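Local structure of Glyoxalase/bleomycin resisance protein/dioxygenase (Streptomyces sp. CB03234, 5UJP) at residues 6-11 against 61-66; 16-21 against 103-108; 36-41 against 49-54; 73-78 against 89-94. The protein binds calcium and riboflavin and is a member of the glyoxalase/bleomycin resistance/dioxygenase superfamily, possibly with dioxygenase activity. All blocks are in the same frame, centred on the assembly; numbering follows the deposited sequence.

In the fold
The chain folds as two beta-alpha-beta-beta-beta modules, each a helix on a four-stranded sheet. Residues 6-11, at the end of the first strand, meet 61-66, closing the loop of contact 1, and 16-21 meet 103-108, closing the longer loop of contact 2. Contact 3, the hairpin of 36-41 and 49-54, is nested inside both loops. Contact 4 follows contact 1, joining helix and edge strand of the second module, and lies within the loop of contact 2. Contacts 1 and 2 cross and touch, tying the first module to the linker leading into the second and to the turn between that module's last two strands, while contacts 3 and 4 lie on opposite sides of the chain's centre.

Contact 1. Residues 6-11 against 61-66; sequences SVPVSD and PGSLRG
Ser6 opens the segment by bonding through OG to Gly66 O of the second subunit. Val7, near the end of strand 3-8, places CG1 anti to its backbone N (chi1 179°), which leaves CG2 to meet Leu64 CD2 at 3.9 Å, the two branched side chains crossing at about a right angle. A beta-branched residue suits the extended strand, and leucine gives the loop a branch long enough to reach it. Pro8 turns its ring to the loop: Pro8 CG rests on Ser63 OG (3.6 Å) and Pro8 CD on Leu64 CB (4.1 Å). Its carbonyl does the polar work. Gly62 N reaches Pro8 O at 3.1 Å along a nearly straight N-H (168°), although the donor stands 30° out of the carbonyl plane. The CA-H of Pro61 adds a weaker contact to the same oxygen, Pro61 CA lying 3.5 Å from Pro8 O. Glycine suits position 62 because the backbone there has a positive phi. Val9 points its side chain away from the loop, and Ser10 then lays its CB alongside the Pro61 ring, 3.9 Å from Pro61 CB. Asn108 ND2 also donates to Pro8 O, Ser10 OG bonds Asp106, and Ser63 OG turns back to Pro60 O. On its other flanks the segment pairs with strand 48-53 through the backbones of Val7 and Val9, whose side chains pack against helix 12-23.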
loop_
_atom_site.group_PDB
_atom_site.type_symbol
_atom_site.label_atom_id
_atom_site.label_comp_id
_atom_site.label_asym_id
_atom_site.label_seq_id
_atom_site.Cartn_x
_atom_site.Cartn_y
_atom_site.Cartn_z
ATOM N N SER A 6 -1.822 -0.870 5.195
ATOM C CA SER A 6 -2.825 -0.675 6.235
ATOM C C SER A 6 -3.998 0.121 5.688
ATOM O O SER A 6 -3.831 1.259 5.249
ATOM C CB SER A 6 -2.224 0.030 7.463
ATOM O OG SER A 6 -1.224 -0.756 8.048
ATOM N N VAL A 7 -5.180 -0.479 5.721
ATOM C CA VAL A 7 -6.395 0.124 5.185
ATOM C C VAL A 7 -7.150 0.734 6.361
ATOM O O VAL A 7 -7.471 0.006 7.312
ATOM C CB VAL A 7 -7.246 -0.936 4.478
ATOM C CG1 VAL A 7 -8.535 -0.289 3.955
ATOM C CG2 VAL A 7 -6.432 -1.571 3.332
ATOM N N PRO A 8 -7.467 2.029 6.331
ATOM C CA PRO A 8 -8.134 2.656 7.491
ATOM C C PRO A 8 -9.636 2.395 7.455
ATOM O O PRO A 8 -10.349 2.839 6.535
ATOM C CB PRO A 8 -7.818 4.146 7.305
ATOM C CG PRO A 8 -7.726 4.291 5.834
ATOM C CD PRO A 8 -7.111 3.026 5.310
ATOM N N VAL A 9 -10.137 1.718 8.508
ATOM C CA VAL A 9 -11.556 1.385 8.591
ATOM C C VAL A 9 -12.142 1.945 9.886
ATOM O O VAL A 9 -11.428 2.267 10.835
ATOM C CB VAL A 9 -11.800 -0.139 8.489
ATOM C CG1 VAL A 9 -11.200 -0.713 7.160
ATOM C CG2 VAL A 9 -11.267 -0.831 9.735
ATOM N N SER A 10 -13.474 2.093 9.894
ATOM C CA SER A 10 -14.149 2.622 11.078
ATOM C C SER A 10 -14.637 1.533 12.014
ATOM O O SER A 10 -14.766 1.771 13.222
ATOM C CB SER A 10 -15.351 3.491 10.687
ATOM O OG SER A 10 -16.363 2.740 10.042
ATOM N N ASP A 11 -14.976 0.371 11.477
ATOM C CA ASP A 11 -15.518 -0.739 12.244
ATOM C C ASP A 11 -14.836 -1.998 11.724
ATOM O O ASP A 11 -15.081 -2.426 10.587
ATOM C CB ASP A 11 -17.040 -0.795 12.064
ATOM C CG ASP A 11 -17.693 -1.855 12.926
ATOM O OD1 ASP A 11 -17.192 -2.997 12.965
ATOM O OD2 ASP A 11 -18.735 -1.553 13.565
ATOM N N PRO A 61 -11.039 6.980 8.197
ATOM C CA PRO A 61 -11.719 5.817 7.615
ATOM C C PRO A 61 -12.207 6.115 6.208
ATOM O O PRO A 61 -12.794 7.171 5.943
ATOM C CB PRO A 61 -12.905 5.579 8.555
ATOM C CG PRO A 61 -12.590 6.283 9.787
ATOM C CD PRO A 61 -11.606 7.366 9.502
ATOM N N GLY A 62 -11.947 5.173 5.291
ATOM C CA GLY A 62 -12.389 5.284 3.908
ATOM C C GLY A 62 -11.558 6.183 3.031
ATOM O O GLY A 62 -11.969 6.436 1.894
ATOM N N SER A 63 -10.384 6.622 3.491
ATOM C CA SER A 63 -9.577 7.610 2.789
ATOM C C SER A 63 -8.609 7.006 1.784
ATOM O O SER A 63 -7.998 7.760 1.017
ATOM C CB SER A 63 -8.808 8.480 3.781
ATOM O OG SER A 63 -7.908 7.684 4.540
ATOM N N LEU A 64 -8.501 5.681 1.707
ATOM C CA LEU A 64 -7.499 5.077 0.867
ATOM C C LEU A 64 -7.838 5.228 -0.611
ATOM O O LEU A 64 -8.958 4.933 -1.050
ATOM C CB LEU A 64 -7.324 3.606 1.229
ATOM C CG LEU A 64 -6.377 2.825 0.337
ATOM C CD1 LEU A 64 -4.992 3.404 0.445
ATOM C CD2 LEU A 64 -6.350 1.343 0.724
ATOM N N ARG A 65 -6.841 5.634 -1.408
ATOM C CA ARG A 65 -6.991 5.714 -2.851
ATOM C C ARG A 65 -5.699 5.239 -3.490
ATOM O O ARG A 65 -4.645 5.217 -2.852
ATOM C CB ARG A 65 -7.200 7.169 -3.314
ATOM C CG ARG A 65 -8.422 7.880 -2.680
ATOM C CD ARG A 65 -9.743 7.425 -3.248
ATOM N NE ARG A 65 -10.868 8.194 -2.685
ATOM C CZ ARG A 65 -11.477 7.932 -1.520
ATOM N NH1 ARG A 65 -11.027 6.953 -0.727
ATOM N NH2 ARG A 65 -12.454 8.730 -1.099
ATOM N N GLY A 66 -5.754 4.982 -4.810
ATOM C CA GLY A 66 -4.526 4.787 -5.560
ATOM C C GLY A 66 -3.831 3.454 -5.314
ATOM O O GLY A 66 -2.616 3.352 -5.541
#

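Contact 2. Residues 16-21 against 103-108; sequences KDFYVE and SDPDGN
The ring of Phe18 lies against the start of the 103-108 turn, with Pro105 CD 3.7 Å from its centroid and over the same face as Asp104 CA, 4.0 Å from that centroid. These are CH-pi contacts, and a flat aromatic side chain with CG anti to the backbone N (chi1 -179°) suits them because it stands out from the helix to meet the proline. One residue on, Tyr19 reaches further and gives its hydroxyl proton to the carboxylate: Tyr19 OH lies 2.7 Å from Asp104 OD2, meeting it from 33° above the carboxylate plane. Asp104 is held in turn by its own loop. The amide of Asn108 lies at its syn lone pair, with Asn108 ND2 2.8 Å from Asp104 OD2, so that this buried oxygen is gripped twice. The other oxygen faces backbone N-H groups; Asn108 N is 2.9 Å from Asp104 OD1, while the bonds from Asp106 N and Gly107 N are weak. So many donors probably favour the ionised acid. Outside this pair, Phe18 also touches Val86. The loop is a type I turn from Asp104 to Gly107, glycine taking the positive phi, and it links strands 97-103 and 109-113 through the Asp-Pro-Asp-Gly-Asn sequence that recurs in the glyoxalase superfamily.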
loop_
_atom_site.group_PDB
_atom_site.type_symbol
_atom_site.label_atom_id
_atom_site.label_comp_id
_atom_site.label_asym_id
_atom_site.label_seq_id
_atom_site.Cartn_x
_atom_site.Cartn_y
_atom_site.Cartn_z
ATOM N N LYS A 16 -14.061 -6.902 8.370
ATOM C CA LYS A 16 -13.798 -8.330 8.187
ATOM C C LYS A 16 -14.875 -9.006 7.341
ATOM O O LYS A 16 -14.565 -9.792 6.424
ATOM C CB LYS A 16 -13.702 -9.021 9.536
ATOM C CG LYS A 16 -13.401 -10.489 9.470
ATOM C CD LYS A 16 -13.238 -11.070 10.877
ATOM C CE LYS A 16 -12.814 -12.538 10.867
ATOM N NZ LYS A 16 -12.819 -13.143 12.264
ATOM N N ASP A 17 -16.150 -8.745 7.651
ATOM C CA ASP A 17 -17.240 -9.283 6.831
ATOM C C ASP A 17 -17.023 -8.937 5.366
ATOM O O ASP A 17 -17.169 -9.784 4.482
ATOM C CB ASP A 17 -18.575 -8.671 7.253
ATOM C CG ASP A 17 -19.055 -9.128 8.627
ATOM O OD1 ASP A 17 -18.612 -10.168 9.162
ATOM O OD2 ASP A 17 -19.896 -8.397 9.177
ATOM N N PHE A 18 -16.709 -7.670 5.085
ATOM C CA PHE A 18 -16.572 -7.231 3.696
ATOM C C PHE A 18 -15.387 -7.895 3.005
ATOM O O PHE A 18 -15.540 -8.496 1.929
ATOM C CB PHE A 18 -16.451 -5.713 3.626
ATOM C CG PHE A 18 -16.342 -5.193 2.207
ATOM C CD1 PHE A 18 -17.480 -5.089 1.422
ATOM C CD2 PHE A 18 -15.108 -4.831 1.664
ATOM C CE1 PHE A 18 -17.372 -4.637 0.110
ATOM C CE2 PHE A 18 -15.008 -4.369 0.366
ATOM C CZ PHE A 18 -16.150 -4.262 -0.406
ATOM N N TYR A 19 -14.182 -7.784 3.588
ATOM C CA TYR A 19 -12.994 -8.240 2.861
ATOM C C TYR A 19 -12.925 -9.758 2.801
ATOM O O TYR A 19 -12.517 -10.313 1.782
ATOM C CB TYR A 19 -11.694 -7.677 3.460
ATOM C CG TYR A 19 -11.513 -6.224 3.097
ATOM C CD1 TYR A 19 -10.835 -5.851 1.921
ATOM C CD2 TYR A 19 -12.003 -5.222 3.923
ATOM C CE1 TYR A 19 -10.684 -4.554 1.572
ATOM C CE2 TYR A 19 -11.843 -3.866 3.576
ATOM C CZ TYR A 19 -11.182 -3.542 2.401
ATOM O OH TYR A 19 -11.015 -2.196 2.029
ATOM N N VAL A 20 -13.253 -10.433 3.890
ATOM C CA VAL A 20 -13.124 -11.883 3.905
ATOM C C VAL A 20 -14.331 -12.540 3.252
ATOM O O VAL A 20 -14.199 -13.385 2.347
ATOM C CB VAL A 20 -12.902 -12.385 5.345
ATOM C CG1 VAL A 20 -12.783 -13.925 5.362
ATOM C CG2 VAL A 20 -11.670 -11.729 5.975
ATOM N N GLU A 21 -15.535 -12.203 3.723
ATOM C CA GLU A 21 -16.702 -12.954 3.259
ATOM C C GLU A 21 -17.221 -12.438 1.917
ATOM O O GLU A 21 -17.479 -13.225 1.007
ATOM C CB GLU A 21 -17.789 -12.945 4.339
ATOM C CG GLU A 21 -17.343 -13.435 5.711
ATOM C CD GLU A 21 -17.086 -14.920 5.750
ATOM O OE1 GLU A 21 -17.963 -15.678 5.284
ATOM O OE2 GLU A 21 -16.024 -15.332 6.266
ATOM N N SER A 103 -15.319 -0.034 -3.960
ATOM C CA SER A 103 -15.253 0.668 -2.694
ATOM C C SER A 103 -15.681 -0.262 -1.569
ATOM O O SER A 103 -16.592 -1.086 -1.744
ATOM C CB SER A 103 -16.210 1.871 -2.709
ATOM O OG SER A 103 -15.718 2.933 -3.510
ATOM N N ASP A 104 -15.032 -0.116 -0.413
ATOM C CA ASP A 104 -15.451 -0.821 0.786
ATOM C C ASP A 104 -16.515 -0.007 1.521
ATOM O O ASP A 104 -16.869 1.101 1.090
ATOM C CB ASP A 104 -14.197 -1.223 1.606
ATOM C CG ASP A 104 -13.650 -0.143 2.493
ATOM O OD1 ASP A 104 -14.128 1.000 2.474
ATOM O OD2 ASP A 104 -12.662 -0.441 3.225
ATOM N N PRO A 105 -17.067 -0.539 2.613
ATOM C CA PRO A 105 -18.121 0.200 3.341
ATOM C C PRO A 105 -17.758 1.607 3.768
ATOM O O PRO A 105 -18.640 2.479 3.819
ATOM C CB PRO A 105 -18.353 -0.667 4.579
ATOM C CG PRO A 105 -18.160 -2.070 4.065
ATOM C CD PRO A 105 -16.929 -1.914 3.142
ATOM N N ASP A 106 -16.487 1.865 4.074
ATOM C CA ASP A 106 -16.111 3.200 4.521
ATOM C C ASP A 106 -15.788 4.124 3.367
ATOM O O ASP A 106 -15.638 5.333 3.588
ATOM C CB ASP A 106 -14.882 3.164 5.422
ATOM C CG ASP A 106 -15.169 2.595 6.775
ATOM O OD1 ASP A 106 -16.050 3.156 7.460
ATOM O OD2 ASP A 106 -14.544 1.568 7.126
ATOM N N GLY A 107 -15.613 3.571 2.155
ATOM C CA GLY A 107 -15.223 4.379 1.022
ATOM C C GLY A 107 -13.795 4.202 0.559
ATOM O O GLY A 107 -13.402 4.850 -0.416
ATOM N N ASN A 108 -13.014 3.332 1.202
ATOM C CA ASN A 108 -11.683 3.029 0.668
ATOM C C ASN A 108 -11.832 2.424 -0.713
ATOM O O ASN A 108 -12.693 1.574 -0.931
ATOM C CB ASN A 108 -10.976 2.010 1.570
ATOM C CG ASN A 108 -10.685 2.542 2.936
ATOM O OD1 ASN A 108 -9.981 3.564 3.060
ATOM N ND2 ASN A 108 -11.167 1.855 3.976
#

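Contact 3. Residues 36-41 against 49-54; sequences GRWLQV and SLVLVD
Strands 37-42 and 48-53 form an antiparallel beta hairpin. On one face Trp38 and Val51 cross at about a right angle: Val51 CG1 stands over the six-membered ring of Trp38, 3.7 Å from its centroid, while Val51 CG2 touches Trp38 CZ2 at 3.5 Å. The indole is then fixed in rotation, because Trp38 NE1 donates to Gln40 OE1 at 2.8 Å, with that oxygen near the ring plane. Glutamine suits the place by having an acceptor and a donor on one amide. Gln40 NE2 turns the other way, to Ser49 OG at 2.9 Å in one of the two conformers modelled for Ser49. Trp38 is close to Gln31, a riboflavin-binding residue. On the opposite face the aliphatic side chains Leu39, Val41, Leu50 and Leu52 pack together under helix 12-23: Leu39 and Leu52 cross obliquely, Leu39 CD2 lying 3.8 Å from Leu52 CD1, and Val41 packs obliquely on Leu50. Val41 and Leu50 form a hydrogen-bonded pair, each N-H meeting the other's carbonyl, and Leu52 N reaches Leu39 O at 2.8 Å. On the other side of the Leu39-Leu52 pair a water stands in for the direct bond, accepting from Leu39 N at 2.9 Å and donating to Leu52 O at 2.8 Å and to Arg37 O.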
loop_
_atom_site.group_PDB
_atom_site.type_symbol
_atom_site.label_atom_id
_atom_site.label_comp_id
_atom_site.label_asym_id
_atom_site.label_seq_id
_atom_site.Cartn_x
_atom_site.Cartn_y
_atom_site.Cartn_z
ATOM N N GLY A 36 -3.832 -2.462 18.532
ATOM C CA GLY A 36 -5.237 -2.768 18.389
ATOM C C GLY A 36 -5.395 -4.174 17.843
ATOM O O GLY A 36 -4.443 -4.942 17.796
ATOM N N ARG A 37 -6.608 -4.466 17.413
ATOM C CA ARG A 37 -6.904 -5.750 16.786
ATOM C C ARG A 37 -6.169 -5.863 15.456
ATOM O O ARG A 37 -6.367 -5.030 14.565
ATOM C CB ARG A 37 -8.410 -5.835 16.593
ATOM C CG ARG A 37 -8.885 -7.096 15.916
ATOM C CD ARG A 37 -10.419 -7.043 15.755
ATOM N NE ARG A 37 -10.958 -8.214 15.090
ATOM C CZ ARG A 37 -12.246 -8.357 14.821
ATOM N NH1 ARG A 37 -13.110 -7.404 15.171
ATOM N NH2 ARG A 37 -12.680 -9.443 14.207
ATOM N N TRP A 38 -5.293 -6.869 15.338
ATOM C CA TRP A 38 -4.527 -7.096 14.117
ATOM C C TRP A 38 -5.345 -8.022 13.224
ATOM O O TRP A 38 -5.477 -9.220 13.511
ATOM C CB TRP A 38 -3.142 -7.682 14.429
ATOM C CG TRP A 38 -2.307 -7.896 13.178
ATOM C CD1 TRP A 38 -2.280 -9.013 12.362
ATOM C CD2 TRP A 38 -1.420 -6.938 12.562
ATOM N NE1 TRP A 38 -1.392 -8.816 11.323
ATOM C CE2 TRP A 38 -0.873 -7.548 11.407
ATOM C CE3 TRP A 38 -1.038 -5.631 12.879
ATOM C CZ2 TRP A 38 0.039 -6.893 10.579
ATOM C CZ3 TRP A 38 -0.115 -4.991 12.070
ATOM C CH2 TRP A 38 0.400 -5.623 10.918
ATOM N N LEU A 39 -5.892 -7.461 12.151
ATOM C CA LEU A 39 -6.835 -8.143 11.266
ATOM C C LEU A 39 -6.233 -8.052 9.869
ATOM O O LEU A 39 -6.204 -6.965 9.275
ATOM C CB LEU A 39 -8.183 -7.431 11.345
ATOM C CG LEU A 39 -9.297 -7.967 10.431
ATOM C CD1 LEU A 39 -9.558 -9.480 10.626
ATOM C CD2 LEU A 39 -10.583 -7.122 10.631
ATOM N N GLN A 40 -5.733 -9.181 9.365
ATOM C CA GLN A 40 -4.909 -9.199 8.166
ATOM C C GLN A 40 -5.505 -10.148 7.134
ATOM O O GLN A 40 -5.829 -11.293 7.462
ATOM C CB GLN A 40 -3.480 -9.615 8.523
ATOM C CG GLN A 40 -2.505 -9.565 7.350
ATOM C CD GLN A 40 -1.105 -9.929 7.775
ATOM O OE1 GLN A 40 -0.850 -10.213 8.945
ATOM N NE2 GLN A 40 -0.212 -9.976 6.831
ATOM N N VAL A 41 -5.625 -9.677 5.887
ATOM C CA VAL A 41 -6.212 -10.442 4.785
ATOM C C VAL A 41 -5.308 -10.359 3.564
ATOM O O VAL A 41 -4.460 -9.477 3.436
ATOM C CB VAL A 41 -7.644 -9.984 4.448
ATOM C CG1 VAL A 41 -8.476 -10.050 5.708
ATOM C CG2 VAL A 41 -7.654 -8.604 3.829
ATOM N N SER A 49 -0.596 -8.232 1.338
ATOM C CA SER A 49 -1.650 -8.352 2.326
ATOM C C SER A 49 -2.113 -6.979 2.789
ATOM O O SER A 49 -1.378 -5.995 2.694
ATOM C CB SER A 49 -1.270 -9.230 3.549
ATOM O OG SER A 49 -0.146 -8.682 4.224
ATOM N N LEU A 50 -3.370 -6.915 3.243
ATOM C CA LEU A 50 -3.993 -5.704 3.769
ATOM C C LEU A 50 -4.261 -5.941 5.247
ATOM O O LEU A 50 -4.781 -6.990 5.626
ATOM C CB LEU A 50 -5.326 -5.389 3.048
ATOM C CG LEU A 50 -5.294 -5.354 1.521
ATOM C CD1 LEU A 50 -6.690 -5.075 0.929
ATOM C CD2 LEU A 50 -4.303 -4.287 1.072
ATOM N N VAL A 51 -3.932 -4.961 6.071
ATOM C CA VAL A 51 -4.287 -4.975 7.476
ATOM C C VAL A 51 -5.364 -3.926 7.665
ATOM O O VAL A 51 -5.205 -2.762 7.271
ATOM C CB VAL A 51 -3.070 -4.708 8.376
ATOM C CG1 VAL A 51 -3.442 -4.950 9.845
ATOM C CG2 VAL A 51 -1.930 -5.602 7.960
ATOM N N LEU A 52 -6.454 -4.322 8.318
ATOM C CA LEU A 52 -7.640 -3.488 8.407
ATOM C C LEU A 52 -7.585 -2.810 9.767
ATOM O O LEU A 52 -7.906 -3.427 10.790
ATOM C CB LEU A 52 -8.893 -4.359 8.255
ATOM C CG LEU A 52 -8.885 -5.266 7.018
ATOM C CD1 LEU A 52 -10.177 -6.116 6.949
ATOM C CD2 LEU A 52 -8.734 -4.458 5.707
ATOM N N VAL A 53 -7.166 -1.542 9.780
ATOM C CA VAL A 53 -6.728 -0.869 10.996
ATOM C C VAL A 53 -7.651 0.297 11.343
ATOM O O VAL A 53 -8.344 0.875 10.507
ATOM C CB VAL A 53 -5.265 -0.374 10.938
ATOM C CG1 VAL A 53 -4.317 -1.482 10.468
ATOM C CG2 VAL A 53 -5.138 0.849 10.017
ATOM N N ASP A 54 -7.604 0.690 12.617
ATOM C CA ASP A 54 -8.374 1.850 13.037
ATOM C C ASP A 54 -7.579 2.811 13.903
ATOM O O ASP A 54 -8.189 3.659 14.574
ATOM C CB ASP A 54 -9.723 1.456 13.678
ATOM C CG ASP A 54 -9.548 0.618 14.949
ATOM O OD1 ASP A 54 -8.406 0.277 15.307
ATOM O OD2 ASP A 54 -10.575 0.260 15.584
HETATM O O HOH W 1 -8.267 -2.185 16.917
HETATM O O HOH W 2 -5.761 -4.596 12.118
#

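Contact 4. Residues 73-78 against 89-94; sequences DVDADC and DGPKNT
In the second beta-alpha-beta-beta-beta module of the glyoxalase fold, the start of helix 74-83 rests on edge strand 88-94, the two running nearly antiparallel with axes 169° apart. Pro91 carries most of the contact. Preceded by a cis peptide bond, it points its ring at the helix, where it is received by Val74, Asp75 and, one turn on, Cys78. Cys78 SG, anti to its own carbonyl carbon (chi1 -73°), lies 3.6 Å from Pro91 CG and so meets the tip of the ring. Val74 CG1 lies further along, 4.1 Å from Pro91 CB, the two side chains sliding past each other in opposite directions. At the rim Asp75 OD2 approaches Pro91 CG at 3.7 Å, though the charge of this acid is met by Arg98. A valine and a cysteine one turn apart offer short apolar groups that let the proline ring come close to the helix. Gly90, just before, holds backbone angles that crowd any other residue. The helix start is capped by Asp73, whose OD1 accepts from Ala76 N at 3.0 Å, a natural role for aspartate at an N-cap. Beneath the helix, Val74 and Cys78 pack on Ala100 of strand 97-103, and Val74 also reaches Leu112 of strand 109-113.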
loop_
_atom_site.group_PDB
_atom_site.type_symbol
_atom_site.label_atom_id
_atom_site.label_comp_id
_atom_site.label_asym_id
_atom_site.label_seq_id
_atom_site.Cartn_x
_atom_site.Cartn_y
_atom_site.Cartn_z
ATOM N N ASP A 73 -8.148 -12.324 -13.521
ATOM C CA ASP A 73 -9.390 -12.247 -14.289
ATOM C C ASP A 73 -10.243 -11.127 -13.703
ATOM O O ASP A 73 -11.101 -11.348 -12.840
ATOM C CB ASP A 73 -10.120 -13.587 -14.244
ATOM C CG ASP A 73 -11.306 -13.640 -15.167
ATOM O OD1 ASP A 73 -11.761 -12.574 -15.623
ATOM O OD2 ASP A 73 -11.782 -14.775 -15.414
ATOM N N VAL A 74 -9.995 -9.901 -14.141
ATOM C CA VAL A 74 -10.719 -8.769 -13.552
ATOM C C VAL A 74 -12.210 -8.806 -13.895
ATOM O O VAL A 74 -13.037 -8.375 -13.087
ATOM C CB VAL A 74 -10.056 -7.424 -13.932
ATOM C CG1 VAL A 74 -10.171 -7.143 -15.458
ATOM C CG2 VAL A 74 -10.630 -6.305 -13.124
ATOM N N ASP A 75 -12.578 -9.304 -15.075
ATOM C CA ASP A 75 -14.002 -9.386 -15.418
ATOM C C ASP A 75 -14.741 -10.337 -14.485
ATOM O O ASP A 75 -15.887 -10.059 -14.073
ATOM C CB ASP A 75 -14.169 -9.778 -16.887
ATOM C CG ASP A 75 -13.675 -8.682 -17.815
ATOM O OD1 ASP A 75 -12.456 -8.559 -18.018
ATOM O OD2 ASP A 75 -14.496 -7.902 -18.314
ATOM N N ALA A 76 -14.122 -11.482 -14.158
ATOM C CA ALA A 76 -14.738 -12.403 -13.204
ATOM C C ALA A 76 -14.890 -11.762 -11.845
ATOM O O ALA A 76 -15.928 -11.910 -11.189
ATOM C CB ALA A 76 -13.902 -13.665 -13.067
ATOM N N ASP A 77 -13.846 -11.073 -11.392
ATOM C CA ASP A 77 -13.923 -10.412 -10.100
ATOM C C ASP A 77 -15.060 -9.398 -10.076
ATOM O O ASP A 77 -15.807 -9.321 -9.084
ATOM C CB ASP A 77 -12.612 -9.686 -9.815
ATOM C CG ASP A 77 -11.445 -10.636 -9.593
ATOM O OD1 ASP A 77 -11.659 -11.834 -9.319
ATOM O OD2 ASP A 77 -10.301 -10.151 -9.711
ATOM N N CYS A 78 -15.211 -8.613 -11.157
ATOM C CA CYS A 78 -16.250 -7.585 -11.168
ATOM C C CYS A 78 -17.637 -8.196 -11.161
ATOM O O CYS A 78 -18.549 -7.667 -10.517
ATOM C CB CYS A 78 -16.069 -6.673 -12.375
ATOM S SG CYS A 78 -14.686 -5.548 -12.248
ATOM N N ASP A 89 -16.482 0.144 -10.569
ATOM C CA ASP A 89 -16.186 1.010 -11.706
ATOM C C ASP A 89 -15.258 0.236 -12.628
ATOM O O ASP A 89 -14.130 -0.112 -12.249
ATOM C CB ASP A 89 -15.520 2.297 -11.223
ATOM C CG ASP A 89 -15.287 3.316 -12.340
ATOM O OD1 ASP A 89 -15.692 3.080 -13.484
ATOM O OD2 ASP A 89 -14.707 4.392 -12.044
ATOM N N GLY A 90 -15.736 -0.062 -13.820
ATOM C CA GLY A 90 -14.940 -0.822 -14.753
ATOM C C GLY A 90 -15.602 -2.147 -15.020
ATOM O O GLY A 90 -16.770 -2.347 -14.662
ATOM N N PRO A 91 -14.861 -3.101 -15.622
ATOM C CA PRO A 91 -13.467 -2.959 -16.043
ATOM C C PRO A 91 -13.273 -2.012 -17.207
ATOM O O PRO A 91 -14.210 -1.785 -17.995
ATOM C CB PRO A 91 -13.076 -4.374 -16.484
ATOM C CG PRO A 91 -14.026 -5.271 -15.818
ATOM C CD PRO A 91 -15.325 -4.489 -15.761
ATOM N N LYS A 92 -12.068 -1.458 -17.294
ATOM C CA LYS A 92 -11.645 -0.602 -18.396
ATOM C C LYS A 92 -10.208 -0.930 -18.804
ATOM O O LYS A 92 -9.344 -1.196 -17.965
ATOM C CB LYS A 92 -11.767 0.888 -18.017
ATOM N N ASN A 93 -9.955 -0.889 -20.102
ATOM C CA ASN A 93 -8.625 -1.148 -20.619
ATOM C C ASN A 93 -7.743 0.085 -20.501
ATOM O O ASN A 93 -8.209 1.214 -20.647
ATOM C CB ASN A 93 -8.734 -1.535 -22.091
ATOM C CG ASN A 93 -9.165 -2.947 -22.244
ATOM O OD1 ASN A 93 -8.974 -3.737 -21.321
ATOM N ND2 ASN A 93 -9.744 -3.295 -23.383
ATOM N N THR A 94 -6.461 -0.146 -20.261
ATOM C CA THR A 94 -5.421 0.875 -20.326
ATOM C C THR A 94 -4.291 0.226 -21.093
ATOM O O THR A 94 -4.388 -0.947 -21.459
ATOM C CB THR A 94 -4.948 1.251 -18.913
ATOM O OG1 THR A 94 -4.081 0.243 -18.396
ATOM C CG2 THR A 94 -6.133 1.430 -17.943
#